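Local coordinates for protein putative deoxyribonuclease yjjV (Escherichia coli, PDB 1ZZM) that probably acts as a metal-dependent hydrolase of ester bonds, belongs to the TatD family and binds two divalent metal cations per subunit, at residues Ile6-His11 with Thr254-Pro259; Lys35-Ala40 with Lys91-Gly96. All coordinates share one frame; numbering follows the deposited sequence.

In the fold
Both contacts belong to the TIM-barrel framework of this TatD-type enzyme, and their centres lie about 7 Å apart. Strands 5-7 and 33-39 are parallel neighbours in one sheet, probably joined by a backbone hydrogen bond from I37 N to D7 O (2.9 Å); a second probable bond runs from C10 N, in the loop that follows, to I37 O (3.0 Å). Along the chain, contact 2 is nested inside the loop that contact 1 closes. At one end of the pair, K35 forms a salt bridge with the C-terminal carboxylate of P259. At the other, P39 of contact 2 lies about 5 Å from a zinc ion and about 4 Å, side chain to side chain, from its ligand H9 in contact 1.

Contact 1 (Ile6-His11 with Thr254-Pro259); sequences IDTHCH and TLFNVP. With ZN (zinc ion), chain B.
Methyl CG2 of T8 meets the F256 ring obliquely, 4.2 Å from CE2, where the end of helix 241-256 reaches the turn that follows strand 5-7. An apolar pair accompanies it, I6 CG2 lying 4.5 Å from V258 CG1. Methyl CD1 of I6 is also near OXT of P259, a carboxylate oxygen whose charge partner is K35. N257, with positive phi, ends the helix; F256 before it and V258 after it both face 6-11. L255 CD2 lies over one face of the F256 ring, 3.6 Å above its plane and offset toward the rim. T8 is held from its polar side too, since OG1 is hydrogen-bonded to the carbonyl oxygen of L204. Next to it, D7 OD1 accepts H9 N in an Asx turn (3.1 Å, 158°), the N-H arriving from above the carboxylate plane, while OD2 pairs with T206 OG1. With CG anti to the backbone N (chi1 -166°), the H9 imidazole stands beside its own carbonyl carbon, stacked with the H157 ring, and from there NE2 binds zinc at 2.1 Å. NE2 of H11 binds at 2.0 Å, and a water, E97 and D207 also belong to this site. The histidine pair is the HxH metal motif at the end of the first barrel strand. No hydrogen bond joins the two segments: apolar packing at I6 and T8, with polar groups satisfied by L204, T206 and H9 N, probably helps to fix the Asx turn that connects T8 to the liganding H9.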
ATOM      1  N   ILE A   6      -0.105 -10.842   5.351  1.00 12.35           N
ATOM      2  CA  ILE A   6       0.884  -9.776   5.259  1.00 14.55           C
ATOM      3  C   ILE A   6       0.083  -8.496   5.040  1.00 12.30           C
ATOM      4  O   ILE A   6      -0.664  -8.408   4.066  1.00 12.39           O
ATOM      5  CB  ILE A   6       1.845  -9.912   4.037  1.00 15.33           C
ATOM      6  CG1 ILE A   6       2.628 -11.223   4.105  1.00 17.73           C
ATOM      7  CG2 ILE A   6       2.845  -8.725   4.042  1.00 15.05           C
ATOM      8  CD1 ILE A   6       3.577 -11.287   5.207  1.00 23.50           C
ATOM      9  N   ASP A   7       0.184  -7.532   5.964  1.00 12.87           N
ATOM     10  CA  ASP A   7      -0.490  -6.257   5.749  1.00 12.34           C
ATOM     11  C   ASP A   7       0.476  -5.489   4.853  1.00 12.32           C
ATOM     12  O   ASP A   7       1.512  -4.983   5.326  1.00 10.88           O
ATOM     13  CB  ASP A   7      -0.678  -5.486   7.063  1.00 12.29           C
ATOM     14  CG  ASP A   7      -1.482  -4.181   6.873  1.00 14.25           C
ATOM     15  OD1 ASP A   7      -1.703  -3.738   5.714  1.00 12.18           O
ATOM     16  OD2 ASP A   7      -1.909  -3.610   7.897  1.00 12.07           O
ATOM     17  N   THR A   8       0.168  -5.400   3.564  1.00 10.59           N
ATOM     18  CA  THR A   8       1.056  -4.676   2.652  1.00  8.59           C
ATOM     19  C   THR A   8       0.999  -3.148   2.714  1.00  8.62           C
ATOM     20  O   THR A   8       1.636  -2.472   1.905  1.00  8.99           O
ATOM     21  CB  THR A   8       0.818  -5.095   1.202  1.00  6.69           C
ATOM     22  OG1 THR A   8      -0.534  -4.771   0.827  1.00 11.10           O
ATOM     23  CG2 THR A   8       1.041  -6.631   1.068  1.00 11.74           C
ATOM     24  N   HIS A   9       0.296  -2.582   3.698  1.00  9.92           N
ATOM     25  CA  HIS A   9       0.235  -1.116   3.732  1.00  7.60           C
ATOM     26  C   HIS A   9      -0.241  -0.656   5.114  1.00 10.97           C
ATOM     27  O   HIS A   9      -1.433  -0.595   5.380  1.00 10.87           O
ATOM     28  CB  HIS A   9      -0.758  -0.641   2.659  1.00  8.66           C
ATOM     29  CG  HIS A   9      -0.669   0.823   2.349  1.00  7.03           C
ATOM     30  ND1 HIS A   9      -0.074   1.311   1.208  1.00  7.24           N
ATOM     31  CD2 HIS A   9      -1.127   1.904   3.031  1.00  7.25           C
ATOM     32  CE1 HIS A   9      -0.164   2.631   1.197  1.00 10.44           C
ATOM     33  NE2 HIS A   9      -0.795   3.011   2.296  1.00  5.37           N
ATOM     34  N   CYS A  10       0.697  -0.369   6.003  1.00 11.63           N
ATOM     35  CA  CYS A  10       0.335   0.109   7.326  1.00 11.99           C
ATOM     36  C   CYS A  10       1.287   1.227   7.716  1.00  8.67           C
ATOM     37  O   CYS A  10       2.511   1.047   7.692  1.00 11.59           O
ATOM     38  CB  CYS A  10       0.417  -1.037   8.351  1.00 11.03           C
ATOM     39  SG  CYS A  10       0.056  -0.474  10.070  1.00 16.16           S
ATOM     40  N   HIS A  11       0.733   2.389   8.080  1.00 10.65           N
ATOM     41  CA  HIS A  11       1.550   3.536   8.473  1.00  8.53           C
ATOM     42  C   HIS A  11       1.902   3.346   9.943  1.00 13.64           C
ATOM     43  O   HIS A  11       1.449   4.078  10.830  1.00 11.23           O
ATOM     44  CB  HIS A  11       0.755   4.821   8.241  1.00 10.15           C
ATOM     45  CG  HIS A  11       0.544   5.118   6.786  1.00  7.72           C
ATOM     46  ND1 HIS A  11       1.535   5.646   5.994  1.00  9.98           N
ATOM     47  CD2 HIS A  11      -0.494   4.848   5.959  1.00 12.81           C
ATOM     48  CE1 HIS A  11       1.131   5.683   4.739  1.00  8.55           C
ATOM     49  NE2 HIS A  11      -0.096   5.197   4.689  1.00 11.28           N
ATOM     50  N   THR A 254       5.705 -12.224  -4.845  1.00 14.44           N
ATOM     51  CA  THR A 254       6.048 -11.974  -6.241  1.00 16.37           C
ATOM     52  C   THR A 254       6.288 -10.495  -6.537  1.00 16.63           C
ATOM     53  O   THR A 254       7.184 -10.136  -7.300  1.00 15.71           O
ATOM     54  CB  THR A 254       4.959 -12.523  -7.175  1.00 19.49           C
ATOM     55  OG1 THR A 254       4.829 -13.936  -6.961  1.00 22.52           O
ATOM     56  CG2 THR A 254       5.338 -12.277  -8.619  1.00 23.73           C
ATOM     57  N   LEU A 255       5.513  -9.635  -5.890  1.00 12.44           N
ATOM     58  CA  LEU A 255       5.660  -8.215  -6.115  1.00 11.71           C
ATOM     59  C   LEU A 255       6.817  -7.574  -5.349  1.00 14.53           C
ATOM     60  O   LEU A 255       7.591  -6.832  -5.938  1.00 14.56           O
ATOM     61  CB  LEU A 255       4.354  -7.497  -5.741  1.00 13.28           C
ATOM     62  CG  LEU A 255       4.386  -5.982  -6.052  1.00 10.52           C
ATOM     63  CD1 LEU A 255       4.534  -5.812  -7.561  1.00 13.23           C
ATOM     64  CD2 LEU A 255       3.089  -5.283  -5.562  1.00  9.42           C
ATOM     65  N   PHE A 256       6.930  -7.882  -4.053  1.00 14.43           N
ATOM     66  CA  PHE A 256       7.929  -7.282  -3.144  1.00 18.45           C
ATOM     67  C   PHE A 256       9.107  -8.136  -2.695  1.00 22.57           C
ATOM     68  O   PHE A 256      10.133  -7.603  -2.228  1.00 24.12           O
ATOM     69  CB  PHE A 256       7.259  -6.840  -1.843  1.00 13.87           C
ATOM     70  CG  PHE A 256       6.151  -5.875  -2.021  1.00 13.61           C
ATOM     71  CD1 PHE A 256       6.414  -4.561  -2.408  1.00 14.17           C
ATOM     72  CD2 PHE A 256       4.827  -6.256  -1.749  1.00 14.42           C
ATOM     73  CE1 PHE A 256       5.391  -3.650  -2.514  1.00 14.38           C
ATOM     74  CE2 PHE A 256       3.803  -5.347  -1.853  1.00 15.76           C
ATOM     75  CZ  PHE A 256       4.079  -4.035  -2.237  1.00 16.03           C
ATOM     76  N   ASN A 257       8.939  -9.450  -2.782  1.00 25.40           N
ATOM     77  CA  ASN A 257       9.943 -10.412  -2.317  1.00 28.13           C
ATOM     78  C   ASN A 257       9.925 -10.437  -0.772  1.00 29.42           C
ATOM     79  O   ASN A 257      10.970 -10.487  -0.114  1.00 29.85           O
ATOM     80  CB  ASN A 257      11.343 -10.068  -2.845  1.00 28.72           C
ATOM     81  CG  ASN A 257      12.239 -11.308  -2.974  1.00 32.47           C
ATOM     82  OD1 ASN A 257      11.781 -12.380  -3.374  1.00 33.85           O
ATOM     83  ND2 ASN A 257      13.513 -11.156  -2.663  1.00 33.32           N
ATOM     84  N   VAL A 258       8.717 -10.382  -0.204  1.00 29.23           N
ATOM     85  CA  VAL A 258       8.507 -10.425   1.251  1.00 30.48           C
ATOM     86  C   VAL A 258       7.817 -11.765   1.558  1.00 33.49           C
ATOM     87  O   VAL A 258       6.642 -11.944   1.224  1.00 33.99           O
ATOM     88  CB  VAL A 258       7.594  -9.256   1.722  1.00 27.34           C
ATOM     89  CG1 VAL A 258       7.183  -9.451   3.176  1.00 28.51           C
ATOM     90  CG2 VAL A 258       8.328  -7.931   1.557  1.00 26.96           C
ATOM     91  N   PRO A 259       8.534 -12.712   2.211  1.00 38.19           N
ATOM     92  CA  PRO A 259       8.083 -14.065   2.594  1.00 40.33           C
ATOM     93  C   PRO A 259       6.979 -14.157   3.652  1.00 43.38           C
ATOM     94  O   PRO A 259       5.971 -14.877   3.430  1.00 46.42           O
ATOM     95  CB  PRO A 259       9.368 -14.716   3.081  1.00 39.41           C
ATOM     96  CG  PRO A 259      10.016 -13.591   3.815  1.00 40.23           C
ATOM     97  CD  PRO A 259       9.833 -12.411   2.845  1.00 39.12           C
ATOM     98  OXT PRO A 259       7.147 -13.533   4.717  1.00 46.27           O
TER
HETATM   99 ZN    ZN B 401      -1.116   4.956   2.983  1.00 12.45          ZN
HETATM  100  O   HOH W   1      -2.398   6.425   2.442  1.00 10.79           O

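Contact 2 (Lys35-Ala40 with Lys91-Gly96); sequences KIIVPA and KVVAVG
I37 CG2 and V93 CG2 meet at 4.3 Å inside the barrel of this TIM-barrel hydrolase, joining strand 33-39 to the chain that leads into strand 95-101. I37 turns its side chain toward V93, whose CG1 is anti to the carbonyl carbon (chi1 -60°), which leaves the other methyl, CG2, to meet it. I37 also touches I131 of strand 130-135, which extends the apolar surroundings. V38 takes the other side of the strand and packs on V49 of helix 46-55. The chain of the second segment turns a corner at A94, so V93 and G96 meet different parts of the first strand, and the touching parts run 43° apart. P39 rests its ring carbon CB on the carbonyl group of G96, 3.9 Å from G96 C and 4.0 Å from G96 O. P39 also touches H9, a zinc ligand, while E97, which follows G96, binds the metal as well; the packing therefore borders the metal site. At A40, whose methyl group rests on F46 and V49, the backbone N comes to 3.2 Å from G96 O.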
ATOM      1  N   LYS A  35       3.863 -10.094   8.867  1.00 13.80           N
ATOM      2  CA  LYS A  35       4.760  -9.071   8.325  1.00 13.04           C
ATOM      3  C   LYS A  35       3.903  -7.870   7.957  1.00 12.21           C
ATOM      4  O   LYS A  35       2.715  -8.002   7.621  1.00 11.18           O
ATOM      5  CB  LYS A  35       5.505  -9.572   7.079  1.00 15.98           C
ATOM      6  CG  LYS A  35       6.521 -10.679   7.413  1.00 20.61           C
ATOM      7  CD  LYS A  35       7.257 -11.180   6.218  1.00 27.77           C
ATOM      8  CE  LYS A  35       8.455 -12.000   6.675  1.00 28.74           C
ATOM      9  NZ  LYS A  35       8.057 -13.068   7.626  1.00 34.88           N
ATOM     10  N   ILE A  36       4.511  -6.696   8.009  1.00 12.84           N
ATOM     11  CA  ILE A  36       3.804  -5.467   7.688  1.00 11.62           C
ATOM     12  C   ILE A  36       4.738  -4.578   6.861  1.00 11.21           C
ATOM     13  O   ILE A  36       5.902  -4.415   7.225  1.00 13.79           O
ATOM     14  CB  ILE A  36       3.441  -4.731   9.000  1.00 11.52           C
ATOM     15  CG1 ILE A  36       2.531  -5.634   9.841  1.00 14.23           C
ATOM     16  CG2 ILE A  36       2.771  -3.373   8.684  1.00 12.71           C
ATOM     17  CD1 ILE A  36       2.163  -5.064  11.207  1.00 19.49           C
ATOM     18  N   ILE A  37       4.241  -4.032   5.757  1.00 11.09           N
ATOM     19  CA  ILE A  37       5.044  -3.126   4.931  1.00 10.07           C
ATOM     20  C   ILE A  37       4.623  -1.701   5.308  1.00  9.22           C
ATOM     21  O   ILE A  37       3.406  -1.383   5.285  1.00 10.17           O
ATOM     22  CB  ILE A  37       4.771  -3.347   3.430  1.00 13.95           C
ATOM     23  CG1 ILE A  37       5.229  -4.754   3.013  1.00 15.43           C
ATOM     24  CG2 ILE A  37       5.521  -2.326   2.601  1.00 13.54           C
ATOM     25  CD1 ILE A  37       4.468  -5.863   3.667  1.00 26.78           C
ATOM     26  N   VAL A  38       5.617  -0.883   5.655  1.00  9.55           N
ATOM     27  CA  VAL A  38       5.433   0.501   6.119  1.00  9.94           C
ATOM     28  C   VAL A  38       5.894   1.504   5.068  1.00  9.84           C
ATOM     29  O   VAL A  38       7.088   1.691   4.858  1.00 10.47           O
ATOM     30  CB  VAL A  38       6.274   0.759   7.414  1.00  9.56           C
ATOM     31  CG1 VAL A  38       5.982   2.145   7.974  1.00 10.03           C
ATOM     32  CG2 VAL A  38       5.989  -0.333   8.452  1.00  8.61           C
ATOM     33  N   PRO A  39       4.948   2.143   4.369  1.00 12.58           N
ATOM     34  CA  PRO A  39       5.349   3.116   3.351  1.00 10.85           C
ATOM     35  C   PRO A  39       5.511   4.502   3.957  1.00 11.69           C
ATOM     36  O   PRO A  39       4.666   4.937   4.761  1.00 12.06           O
ATOM     37  CB  PRO A  39       4.220   3.037   2.336  1.00 12.25           C
ATOM     38  CG  PRO A  39       3.022   2.679   3.146  1.00 12.31           C
ATOM     39  CD  PRO A  39       3.498   1.885   4.339  1.00 10.07           C
ATOM     40  N   ALA A  40       6.583   5.208   3.602  1.00 13.92           N
ATOM     41  CA  ALA A  40       6.775   6.551   4.186  1.00 12.90           C
ATOM     42  C   ALA A  40       5.854   7.553   3.505  1.00 14.00           C
ATOM     43  O   ALA A  40       5.270   7.255   2.456  1.00 13.46           O
ATOM     44  CB  ALA A  40       8.198   6.990   4.040  1.00 14.81           C
ATOM     45  N   LYS A  91      15.661  -3.924   3.547  1.00 24.89           N
ATOM     46  CA  LYS A  91      14.313  -4.338   3.891  1.00 21.67           C
ATOM     47  C   LYS A  91      13.418  -3.266   3.292  1.00 18.34           C
ATOM     48  O   LYS A  91      12.218  -3.215   3.554  1.00 16.92           O
ATOM     49  CB  LYS A  91      14.125  -4.486   5.398  1.00 19.25           C
ATOM     50  CG  LYS A  91      14.714  -5.829   5.862  1.00 23.92           C
ATOM     51  CD  LYS A  91      14.541  -6.059   7.339  1.00 21.44           C
ATOM     52  CE  LYS A  91      13.163  -6.610   7.637  1.00 18.71           C
ATOM     53  NZ  LYS A  91      12.893  -6.335   9.086  1.00 17.13           N
ATOM     54  N   VAL A  92      14.024  -2.399   2.479  1.00 16.04           N
ATOM     55  CA  VAL A  92      13.241  -1.387   1.764  1.00 15.25           C
ATOM     56  C   VAL A  92      12.834  -2.160   0.519  1.00 14.01           C
ATOM     57  O   VAL A  92      13.690  -2.613  -0.255  1.00 13.65           O
ATOM     58  CB  VAL A  92      14.085  -0.160   1.380  1.00 18.07           C
ATOM     59  CG1 VAL A  92      13.476   0.552   0.191  1.00 18.35           C
ATOM     60  CG2 VAL A  92      14.143   0.795   2.555  1.00 19.29           C
ATOM     61  N   VAL A  93      11.541  -2.305   0.299  1.00 11.05           N
ATOM     62  CA  VAL A  93      11.115  -3.117  -0.820  1.00 11.25           C
ATOM     63  C   VAL A  93      10.396  -2.419  -1.938  1.00 13.12           C
ATOM     64  O   VAL A  93      10.015  -3.080  -2.913  1.00 12.38           O
ATOM     65  CB  VAL A  93      10.192  -4.264  -0.349  1.00 13.34           C
ATOM     66  CG1 VAL A  93      10.937  -5.142   0.626  1.00 10.65           C
ATOM     67  CG2 VAL A  93       8.922  -3.704   0.303  1.00 13.10           C
ATOM     68  N   ALA A  94      10.197  -1.107  -1.815  1.00  9.80           N
ATOM     69  CA  ALA A  94       9.458  -0.386  -2.836  1.00  9.09           C
ATOM     70  C   ALA A  94       9.675   1.108  -2.660  1.00 10.19           C
ATOM     71  O   ALA A  94      10.117   1.550  -1.597  1.00  9.97           O
ATOM     72  CB  ALA A  94       7.934  -0.679  -2.694  1.00  7.29           C
ATOM     73  N   VAL A  95       9.343   1.850  -3.710  1.00 10.03           N
ATOM     74  CA  VAL A  95       9.386   3.302  -3.703  1.00 11.64           C
ATOM     75  C   VAL A  95       7.941   3.507  -3.347  1.00 12.29           C
ATOM     76  O   VAL A  95       6.987   3.226  -4.099  1.00 10.97           O
ATOM     77  CB  VAL A  95       9.710   3.892  -5.047  1.00 12.68           C
ATOM     78  CG1 VAL A  95       9.457   5.417  -5.037  1.00 14.94           C
ATOM     79  CG2 VAL A  95      11.168   3.600  -5.358  1.00 13.80           C
ATOM     80  N   GLY A  96       7.775   3.975  -2.145  1.00 10.52           N
ATOM     81  CA  GLY A  96       6.446   4.077  -1.716  1.00 13.53           C
ATOM     82  C   GLY A  96       6.127   4.866  -0.509  1.00 16.23           C
ATOM     83  O   GLY A  96       6.923   5.217   0.374  1.00 13.79           O
TER